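Local atomic coordinates of N2152 (Neocallimastix frontalis, PDB entry 5U22), a protein that probably hydrolyses rare arabinosyl substrates as a polyspecific family 39 glycoside hydrolase built from a TIM barrel and a beta sandwich. Residues Pro61-Ala69 with Leu91-Thr100; Gly141-Asp149 with Phe160-Leu171. All coordinates share one frame; numbering follows the deposited sequence.

Both contacts lie in the TIM barrel and follow one another along the chain without nesting or crossing. Contact 1 comes first: the chain runs out along strand 66-70, returns through helix 84-91 and enters strand 98-102, so that pairing 61-69 with 91-100 closes a beta-alpha-beta unit. After helix 117-134 the chain enters strand 139-143, the next neighbour in the parallel sheet. Contact 2 then closes a shorter excursion, bringing residues 160-171 of helix 160-174 back against the end of that strand and the loop beyond it. The two meet near a bound BTB molecule, probably from the crystallisation liquor, where R68 forms a salt bridge with E143 and probably a hydrogen bond with N146.

Contact 1. Residues Pro61-Ala69 with Leu91-Thr100; sequences PLNINVMRA and LKESPGARVT
L91 meets both M67 and I64 with its branched end, CD1 lying 4.1 Å from M67 CG and CD2 somewhat farther from I64 CG2. A type I turn carries the chain from L91 to S94, whose hydroxyl OG shares water 1 with the backbone N of I64; Y55 also bonds this hydroxyl. A second type I turn delivers A97, whose CB sits 4.1 Å from I64 CG2. Parallel pairing then starts with R98 N donating to N65 O at 2.9 Å. Bends at chi2 and chi3 (99° and 67°) fold the R98 side chain back until NH1 reaches N65 OD1, at 3.2 Å and from above the amide plane; NH1 also bonds G96 O. V66 CG2 rests over one face of the R98 guanidinium, toward its rim, 3.7 Å from R98 NH2. The N65 amide is fixed from its other end, where ND2 bonds the carbonyls of C39 and D274. The paired strands belong to a beta-alpha-beta unit of the TIM barrel, with helix 84-91 as the connection and their segments inclined at 37°. R98 O accepts from M67 N at 2.8 Å. V99 turns to the helix side with M67, and its CG2 touches M67 CB and A69 CB. T100 N donates to M67 O at 2.7 Å, T100 O accepts from A69 N, and T100 CB packs 3.9 Å from R68 CG, whose extended chain carries the guanidinium to E143 and E246.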
loop_
_atom_site.group_PDB
_atom_site.type_symbol
_atom_site.label_atom_id
_atom_site.label_comp_id
_atom_site.label_asym_id
_atom_site.label_seq_id
_atom_site.Cartn_x
_atom_site.Cartn_y
_atom_site.Cartn_z
ATOM N N PRO A 61 -15.353 -2.741 5.469
ATOM C CA PRO A 61 -15.530 -1.290 5.284
ATOM C C PRO A 61 -14.327 -0.580 4.709
ATOM O O PRO A 61 -14.455 0.585 4.311
ATOM C CB PRO A 61 -15.817 -0.786 6.701
ATOM C CG PRO A 61 -16.361 -1.988 7.409
ATOM C CD PRO A 61 -15.524 -3.111 6.887
ATOM N N LEU A 62 -13.171 -1.221 4.654
ATOM C CA LEU A 62 -11.959 -0.537 4.225
ATOM C C LEU A 62 -11.770 -0.522 2.717
ATOM O O LEU A 62 -10.876 0.182 2.237
ATOM C CB LEU A 62 -10.734 -1.188 4.873
ATOM C CG LEU A 62 -10.624 -1.002 6.383
ATOM C CD1 LEU A 62 -9.345 -1.629 6.887
ATOM C CD2 LEU A 62 -10.685 0.490 6.717
ATOM N N ASN A 63 -12.559 -1.286 1.963
ATOM C CA ASN A 63 -12.421 -1.322 0.504
ATOM C C ASN A 63 -11.005 -1.752 0.109
ATOM O O ASN A 63 -10.341 -1.116 -0.713
ATOM C CB ASN A 63 -12.774 0.042 -0.099
ATOM C CG ASN A 63 -13.441 -0.061 -1.448
ATOM O OD1 ASN A 63 -13.727 -1.154 -1.941
ATOM N ND2 ASN A 63 -13.716 1.092 -2.051
ATOM N N ILE A 64 -10.551 -2.847 0.728
ATOM C CA ILE A 64 -9.211 -3.385 0.521
ATOM C C ILE A 64 -8.879 -3.536 -0.958
ATOM O O ILE A 64 -9.711 -3.973 -1.761
ATOM C CB ILE A 64 -9.110 -4.739 1.246
ATOM C CG1 ILE A 64 -9.196 -4.548 2.767
ATOM C CG2 ILE A 64 -7.825 -5.467 0.865
ATOM C CD1 ILE A 64 -8.030 -3.751 3.342
ATOM N N ASN A 65 -7.632 -3.201 -1.314
ATOM C CA ASN A 65 -7.119 -3.420 -2.660
ATOM C C ASN A 65 -6.414 -4.772 -2.718
ATOM O O ASN A 65 -7.008 -5.767 -3.144
ATOM C CB ASN A 65 -6.181 -2.277 -3.071
ATOM C CG ASN A 65 -5.682 -2.408 -4.484
ATOM O OD1 ASN A 65 -6.382 -2.911 -5.368
ATOM N ND2 ASN A 65 -4.455 -1.958 -4.712
ATOM N N VAL A 66 -5.164 -4.839 -2.263
ATOM C CA VAL A 66 -4.383 -6.070 -2.335
ATOM C C VAL A 66 -3.728 -6.315 -0.986
ATOM O O VAL A 66 -2.994 -5.450 -0.487
ATOM C CB VAL A 66 -3.307 -6.023 -3.434
ATOM C CG1 VAL A 66 -2.611 -7.366 -3.514
ATOM C CG2 VAL A 66 -3.913 -5.661 -4.776
ATOM N N MET A 67 -3.979 -7.496 -0.405
ATOM C CA MET A 67 -3.261 -7.933 0.784
ATOM C C MET A 67 -2.049 -8.768 0.384
ATOM O O MET A 67 -1.849 -9.092 -0.789
ATOM C CB MET A 67 -4.175 -8.748 1.704
ATOM C CG MET A 67 -5.444 -8.036 2.110
ATOM S SD MET A 67 -5.194 -6.550 3.120
ATOM C CE MET A 67 -4.807 -7.225 4.735
ATOM N N ARG A 68 -1.243 -9.155 1.377
ATOM C CA ARG A 68 -0.124 -10.069 1.168
ATOM C C ARG A 68 -0.139 -11.128 2.257
ATOM O O ARG A 68 -0.393 -10.826 3.427
ATOM C CB ARG A 68 1.213 -9.314 1.169
ATOM C CG ARG A 68 2.465 -10.126 0.779
ATOM C CD ARG A 68 3.518 -9.092 0.385
ATOM N NE ARG A 68 4.865 -9.553 0.050
ATOM C CZ ARG A 68 5.926 -9.406 0.849
ATOM N NH1 ARG A 68 5.791 -8.896 2.070
ATOM N NH2 ARG A 68 7.124 -9.790 0.431
ATOM N N ALA A 69 0.108 -12.372 1.865
ATOM C CA ALA A 69 0.002 -13.483 2.800
ATOM C C ALA A 69 0.991 -14.560 2.396
ATOM O O ALA A 69 1.357 -14.652 1.217
ATOM C CB ALA A 69 -1.429 -14.054 2.837
ATOM N N LEU A 91 -11.385 -13.056 1.551
ATOM C CA LEU A 91 -11.447 -11.833 0.755
ATOM C C LEU A 91 -12.521 -11.867 -0.322
ATOM O O LEU A 91 -12.837 -10.811 -0.885
ATOM C CB LEU A 91 -10.080 -11.559 0.114
ATOM C CG LEU A 91 -9.031 -11.024 1.093
ATOM C CD1 LEU A 91 -7.638 -11.028 0.458
ATOM C CD2 LEU A 91 -9.409 -9.615 1.562
ATOM N N LYS A 92 -13.086 -13.037 -0.628
ATOM C CA LYS A 92 -14.192 -13.083 -1.583
ATOM C C LYS A 92 -15.365 -12.235 -1.130
ATOM O O LYS A 92 -16.175 -11.819 -1.965
ATOM C CB LYS A 92 -14.647 -14.529 -1.803
ATOM C CG LYS A 92 -13.689 -15.371 -2.620
ATOM N N GLU A 93 -15.473 -11.971 0.174
ATOM C CA GLU A 93 -16.517 -11.093 0.683
ATOM C C GLU A 93 -16.296 -9.643 0.261
ATOM O O GLU A 93 -17.243 -8.849 0.292
ATOM C CB GLU A 93 -16.593 -11.216 2.205
ATOM C CG GLU A 93 -17.682 -10.372 2.843
ATOM C CD GLU A 93 -18.134 -10.898 4.196
ATOM O OE1 GLU A 93 -17.418 -11.735 4.796
ATOM O OE2 GLU A 93 -19.214 -10.468 4.655
ATOM N N SER A 94 -15.075 -9.290 -0.158
ATOM C CA SER A 94 -14.772 -7.999 -0.777
ATOM C C SER A 94 -14.435 -8.235 -2.243
ATOM O O SER A 94 -13.259 -8.430 -2.590
ATOM C CB SER A 94 -13.609 -7.303 -0.066
ATOM O OG SER A 94 -13.904 -7.092 1.294
ATOM N N PRO A 95 -15.422 -8.217 -3.143
ATOM C CA PRO A 95 -15.194 -8.742 -4.502
ATOM C C PRO A 95 -14.086 -8.053 -5.288
ATOM O O PRO A 95 -13.519 -8.684 -6.189
ATOM C CB PRO A 95 -16.562 -8.557 -5.175
ATOM C CG PRO A 95 -17.520 -8.667 -4.051
ATOM C CD PRO A 95 -16.852 -7.989 -2.880
ATOM N N GLY A 96 -13.750 -6.801 -4.990
ATOM C CA GLY A 96 -12.624 -6.215 -5.711
ATOM C C GLY A 96 -11.235 -6.589 -5.202
ATOM O O GLY A 96 -10.245 -6.334 -5.896
ATOM N N ALA A 97 -11.140 -7.188 -4.021
ATOM C CA ALA A 97 -9.856 -7.363 -3.340
ATOM C C ALA A 97 -9.085 -8.573 -3.866
ATOM O O ALA A 97 -9.674 -9.547 -4.349
ATOM C CB ALA A 97 -10.086 -7.509 -1.835
ATOM N N ARG A 98 -7.752 -8.508 -3.760
ATOM C CA ARG A 98 -6.859 -9.604 -4.132
ATOM C C ARG A 98 -5.805 -9.791 -3.056
ATOM O O ARG A 98 -5.682 -8.987 -2.131
ATOM C CB ARG A 98 -6.147 -9.365 -5.478
ATOM C CG ARG A 98 -6.998 -9.676 -6.689
ATOM C CD ARG A 98 -7.590 -8.423 -7.249
ATOM N NE ARG A 98 -6.580 -7.538 -7.815
ATOM C CZ ARG A 98 -6.432 -6.260 -7.476
ATOM N NH1 ARG A 98 -7.233 -5.710 -6.559
ATOM N NH2 ARG A 98 -5.496 -5.525 -8.066
ATOM N N VAL A 99 -5.026 -10.859 -3.175
ATOM C CA VAL A 99 -3.993 -11.129 -2.179
ATOM C C VAL A 99 -2.749 -11.688 -2.863
ATOM O O VAL A 99 -2.838 -12.569 -3.728
ATOM C CB VAL A 99 -4.499 -12.069 -1.066
ATOM C CG1 VAL A 99 -5.023 -13.400 -1.637
ATOM C CG2 VAL A 99 -3.407 -12.290 -0.041
ATOM N N THR A 100 -1.594 -11.154 -2.481
ATOM C CA THR A 100 -0.302 -11.576 -3.011
ATOM C C THR A 100 0.129 -12.878 -2.342
ATOM O O THR A 100 0.052 -13.007 -1.116
ATOM C CB THR A 100 0.741 -10.490 -2.740
ATOM O OG1 THR A 100 0.344 -9.261 -3.368
ATOM C CG2 THR A 100 2.125 -10.906 -3.236
HETATM O O HOH W 1 -12.568 -4.459 2.019
#

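Contact 2. Residues Gly141-Asp149 with Phe160-Leu171; sequences GNEIWNEPD and FNQMWKQTYDLL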
loop_
_atom_site.group_PDB
_atom_site.type_symbol
_atom_site.label_atom_id
_atom_site.label_comp_id
_atom_site.label_asym_id
_atom_site.label_seq_id
_atom_site.Cartn_x
_atom_site.Cartn_y
_atom_site.Cartn_z
ATOM N N GLY A 141 -0.806 -12.488 -7.580
ATOM C CA GLY A 141 0.295 -13.084 -8.312
ATOM C C GLY A 141 1.096 -13.975 -7.392
ATOM O O GLY A 141 0.868 -14.025 -6.180
ATOM N N ASN A 142 2.025 -14.706 -8.003
ATOM C CA ASN A 142 3.010 -15.513 -7.286
ATOM C C ASN A 142 4.281 -14.696 -7.083
ATOM O O ASN A 142 4.962 -14.351 -8.054
ATOM C CB ASN A 142 3.359 -16.789 -8.060
ATOM C CG ASN A 142 2.193 -17.749 -8.190
ATOM O OD1 ASN A 142 1.938 -18.303 -9.268
ATOM N ND2 ASN A 142 1.488 -17.958 -7.101
ATOM N N GLU A 143 4.620 -14.421 -5.830
ATOM C CA GLU A 143 5.811 -13.655 -5.491
ATOM C C GLU A 143 6.928 -14.632 -5.142
ATOM O O GLU A 143 6.791 -15.423 -4.205
ATOM C CB GLU A 143 5.511 -12.705 -4.331
ATOM C CG GLU A 143 6.645 -11.764 -3.977
ATOM C CD GLU A 143 6.330 -10.910 -2.759
ATOM O OE1 GLU A 143 5.329 -11.196 -2.057
ATOM O OE2 GLU A 143 7.090 -9.952 -2.506
ATOM N N ILE A 144 8.024 -14.582 -5.901
ATOM C CA ILE A 144 9.016 -15.654 -5.863
ATOM C C ILE A 144 9.805 -15.644 -4.556
ATOM O O ILE A 144 10.109 -16.709 -3.997
ATOM C CB ILE A 144 9.934 -15.563 -7.103
ATOM C CG1 ILE A 144 9.185 -16.073 -8.336
ATOM C CG2 ILE A 144 11.250 -16.351 -6.893
ATOM C CD1 ILE A 144 9.996 -16.043 -9.637
ATOM N N TRP A 145 10.141 -14.464 -4.038
ATOM C CA TRP A 145 11.016 -14.381 -2.874
ATOM C C TRP A 145 10.627 -13.166 -2.041
ATOM O O TRP A 145 9.603 -12.521 -2.287
ATOM C CB TRP A 145 12.483 -14.332 -3.313
ATOM C CG TRP A 145 13.449 -14.741 -2.226
ATOM C CD1 TRP A 145 14.361 -13.940 -1.587
ATOM C CD2 TRP A 145 13.587 -16.043 -1.655
ATOM N NE1 TRP A 145 15.062 -14.670 -0.651
ATOM C CE2 TRP A 145 14.615 -15.969 -0.684
ATOM C CE3 TRP A 145 12.956 -17.272 -1.875
ATOM C CZ2 TRP A 145 15.009 -17.072 0.073
ATOM C CZ3 TRP A 145 13.360 -18.379 -1.128
ATOM C CH2 TRP A 145 14.381 -18.268 -0.164
ATOM N N ASN A 146 11.453 -12.852 -1.042
ATOM C CA ASN A 146 11.196 -11.723 -0.148
ATOM C C ASN A 146 12.540 -11.211 0.333
ATOM O O ASN A 146 13.287 -11.959 0.972
ATOM C CB ASN A 146 10.327 -12.136 1.047
ATOM C CG ASN A 146 10.030 -10.977 2.001
ATOM O OD1 ASN A 146 9.794 -9.848 1.578
ATOM N ND2 ASN A 146 10.026 -11.270 3.302
ATOM N N GLU A 147 12.839 -9.954 0.018
ATOM C CA GLU A 147 14.052 -9.281 0.473
ATOM C C GLU A 147 15.315 -10.114 0.222
ATOM O O GLU A 147 16.050 -10.435 1.166
ATOM C CB GLU A 147 13.932 -8.896 1.939
ATOM C CG GLU A 147 12.694 -8.019 2.171
ATOM C CD GLU A 147 12.711 -7.241 3.471
ATOM O OE1 GLU A 147 13.389 -7.671 4.438
ATOM O OE2 GLU A 147 12.031 -6.185 3.522
ATOM N N PRO A 148 15.603 -10.447 -1.033
ATOM C CA PRO A 148 16.838 -11.188 -1.313
ATOM C C PRO A 148 18.076 -10.425 -0.896
ATOM O O PRO A 148 19.099 -11.050 -0.574
ATOM C CB PRO A 148 16.776 -11.390 -2.831
ATOM C CG PRO A 148 15.951 -10.204 -3.322
ATOM C CD PRO A 148 14.899 -10.047 -2.266
ATOM N N ASP A 149 18.003 -9.085 -0.874
ATOM C CA ASP A 149 19.119 -8.260 -0.433
ATOM C C ASP A 149 19.376 -8.393 1.060
ATOM O O ASP A 149 20.404 -7.903 1.542
ATOM C CB ASP A 149 18.907 -6.777 -0.829
ATOM C CG ASP A 149 17.477 -6.269 -0.600
ATOM O OD1 ASP A 149 16.579 -7.057 -0.249
ATOM O OD2 ASP A 149 17.263 -5.047 -0.799
ATOM N N PHE A 160 20.901 -15.436 -6.232
ATOM C CA PHE A 160 19.500 -15.026 -6.286
ATOM C C PHE A 160 18.997 -14.991 -7.720
ATOM O O PHE A 160 17.901 -15.489 -8.018
ATOM C CB PHE A 160 19.280 -13.658 -5.641
ATOM C CG PHE A 160 17.889 -13.117 -5.902
ATOM C CD1 PHE A 160 16.799 -13.690 -5.279
ATOM C CD2 PHE A 160 17.671 -12.088 -6.808
ATOM C CE1 PHE A 160 15.507 -13.241 -5.533
ATOM C CE2 PHE A 160 16.388 -11.624 -7.068
ATOM C CZ PHE A 160 15.302 -12.205 -6.426
ATOM N N ASN A 161 19.786 -14.408 -8.631
ATOM C CA ASN A 161 19.359 -14.367 -10.028
ATOM C C ASN A 161 19.104 -15.771 -10.565
ATOM O O ASN A 161 18.172 -15.976 -11.352
ATOM C CB ASN A 161 20.394 -13.646 -10.904
ATOM C CG ASN A 161 20.447 -12.135 -10.658
ATOM O OD1 ASN A 161 19.579 -11.559 -10.000
ATOM N ND2 ASN A 161 21.475 -11.490 -11.199
ATOM N N GLN A 162 19.930 -16.747 -10.165
ATOM C CA GLN A 162 19.736 -18.125 -10.627
ATOM C C GLN A 162 18.443 -18.704 -10.063
ATOM O O GLN A 162 17.634 -19.285 -10.795
ATOM C CB GLN A 162 20.938 -19.011 -10.237
ATOM C CG GLN A 162 22.292 -18.750 -10.974
ATOM C CD GLN A 162 23.419 -19.802 -10.686
ATOM O OE1 GLN A 162 24.160 -19.730 -9.695
ATOM N NE2 GLN A 162 23.568 -20.748 -11.598
ATOM N N MET A 163 18.222 -18.548 -8.758
ATOM C CA MET A 163 16.980 -19.039 -8.166
ATOM C C MET A 163 15.771 -18.343 -8.785
ATOM O O MET A 163 14.739 -18.981 -9.042
ATOM C CB MET A 163 17.013 -18.847 -6.649
ATOM C CG MET A 163 15.758 -19.349 -5.930
ATOM S SD MET A 163 14.384 -18.145 -5.936
ATOM C CE MET A 163 15.145 -16.712 -5.236
ATOM N N TRP A 164 15.885 -17.035 -9.036
ATOM C CA TRP A 164 14.799 -16.296 -9.674
ATOM C C TRP A 164 14.475 -16.879 -11.038
ATOM O O TRP A 164 13.320 -17.208 -11.333
ATOM C CB TRP A 164 15.159 -14.813 -9.821
ATOM C CG TRP A 164 14.115 -14.065 -10.638
ATOM C CD1 TRP A 164 14.105 -13.869 -11.988
ATOM C CD2 TRP A 164 12.918 -13.445 -10.134
ATOM N NE1 TRP A 164 12.977 -13.163 -12.358
ATOM C CE2 TRP A 164 12.237 -12.889 -11.237
ATOM C CE3 TRP A 164 12.369 -13.295 -8.851
ATOM C CZ2 TRP A 164 11.020 -12.197 -11.102
ATOM C CZ3 TRP A 164 11.157 -12.610 -8.719
ATOM C CH2 TRP A 164 10.504 -12.070 -9.835
ATOM N N LYS A 165 15.488 -16.966 -11.902
ATOM C CA LYS A 165 15.288 -17.500 -13.245
ATOM C C LYS A 165 14.672 -18.893 -13.202
ATOM O O LYS A 165 13.715 -19.187 -13.926
ATOM C CB LYS A 165 16.628 -17.528 -13.977
ATOM C CG LYS A 165 16.622 -18.306 -15.288
ATOM C CD LYS A 165 15.665 -17.711 -16.306
ATOM C CE LYS A 165 15.841 -18.372 -17.678
ATOM N NZ LYS A 165 14.767 -17.964 -18.614
ATOM N N GLN A 166 15.210 -19.769 -12.356
ATOM C CA GLN A 166 14.739 -21.148 -12.345
ATOM C C GLN A 166 13.323 -21.244 -11.803
ATOM O O GLN A 166 12.512 -22.033 -12.303
ATOM C CB GLN A 166 15.701 -22.021 -11.534
ATOM C CG GLN A 166 17.061 -22.238 -12.225
ATOM C CD GLN A 166 18.117 -22.833 -11.298
ATOM O OE1 GLN A 166 17.813 -23.682 -10.455
ATOM N NE2 GLN A 166 19.363 -22.385 -11.448
ATOM N N THR A 167 12.998 -20.447 -10.790
ATOM C CA THR A 167 11.652 -20.507 -10.237
ATOM C C THR A 167 10.652 -19.856 -11.188
ATOM O O THR A 167 9.507 -20.311 -11.313
ATOM C CB THR A 167 11.628 -19.835 -8.860
ATOM O OG1 THR A 167 12.644 -20.419 -8.037
ATOM C CG2 THR A 167 10.284 -20.023 -8.200
ATOM N N TYR A 168 11.071 -18.777 -11.849
ATOM C CA TYR A 168 10.249 -18.131 -12.865
ATOM C C TYR A 168 9.866 -19.118 -13.963
ATOM O O TYR A 168 8.695 -19.215 -14.350
ATOM C CB TYR A 168 11.024 -16.940 -13.433
ATOM C CG TYR A 168 10.303 -16.047 -14.420
ATOM C CD1 TYR A 168 10.117 -16.432 -15.751
ATOM C CD2 TYR A 168 9.872 -14.787 -14.041
ATOM C CE1 TYR A 168 9.475 -15.592 -16.660
ATOM C CE2 TYR A 168 9.238 -13.943 -14.939
ATOM C CZ TYR A 168 9.040 -14.349 -16.237
ATOM O OH TYR A 168 8.417 -13.490 -17.107
ATOM N N ASP A 169 10.843 -19.882 -14.463
ATOM C CA ASP A 169 10.545 -20.849 -15.515
ATOM C C ASP A 169 9.588 -21.911 -15.013
ATOM O O ASP A 169 8.699 -22.358 -15.751
ATOM C CB ASP A 169 11.833 -21.489 -16.038
ATOM C CG ASP A 169 12.690 -20.512 -16.830
ATOM O OD1 ASP A 169 12.195 -19.414 -17.140
ATOM O OD2 ASP A 169 13.859 -20.839 -17.135
ATOM N N LEU A 170 9.754 -22.333 -13.758
ATOM C CA LEU A 170 8.827 -23.290 -13.167
ATOM C C LEU A 170 7.406 -22.726 -13.127
ATOM O O LEU A 170 6.449 -23.394 -13.534
ATOM C CB LEU A 170 9.304 -23.675 -11.764
ATOM C CG LEU A 170 8.261 -24.487 -10.980
ATOM C CD1 LEU A 170 8.056 -25.850 -11.626
ATOM C CD2 LEU A 170 8.658 -24.627 -9.526
ATOM N N LEU A 171 7.255 -21.488 -12.645
ATOM C CA LEU A 171 5.928 -20.892 -12.504
ATOM C C LEU A 171 5.242 -20.708 -13.852
ATOM O O LEU A 171 4.014 -20.849 -13.958
ATOM C CB LEU A 171 6.036 -19.551 -11.775
ATOM C CG LEU A 171 6.339 -19.708 -10.278
ATOM C CD1 LEU A 171 6.565 -18.371 -9.610
ATOM C CD2 LEU A 171 5.208 -20.468 -9.594
#
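M163 and T167 both pack on I144, and the carbonyl oxygen of M163 is gripped twice by T167: the backbone N and the hydroxyl OG1, the latter at 2.7 Å, approach from opposite faces of the carbonyl plane. With OG1 beside its own backbone N (chi1 -53°), T167 presents CG2 to I144 CG2. No hydrogen bond joins the two segments; they are held by apolar packing centred on I144. Its CG2 touches M163 SD at 3.7 Å, while CD1 stands over the six-membered ring of W164, 3.7 Å from the centroid and 12° off the normal, a CH-pi contact. The indole NE1 of W164 donates to C205 O. With CG1 of I144 placed beside its own backbone N (chi1 -75°), that carbon meets L171 CD1 at 3.7 Å; the same leucine methyl also reaches N142 CB, 3.9 Å away. Toward the start of the helix, the bent chain of M163 brings CE to 4.0 Å from W145 CD2, and the sulfur makes an oblique Met-aromatic contact with the indole, whose NE1 bonds T151. P148 CB lies over one face of the F160 ring, 3.4 Å from F160 CD1, with W164 CB under the opposite face and W145 CB at the edge. This is strand-to-helix packing of a TIM barrel: helix 160-174 backs strand 139-143 from outside, and the loop after the strand carries N146 and E147 to the BTB pocket. I180 of strand 180-185 touches I144 and Y168, and helix 117-134 meets T167 and L170.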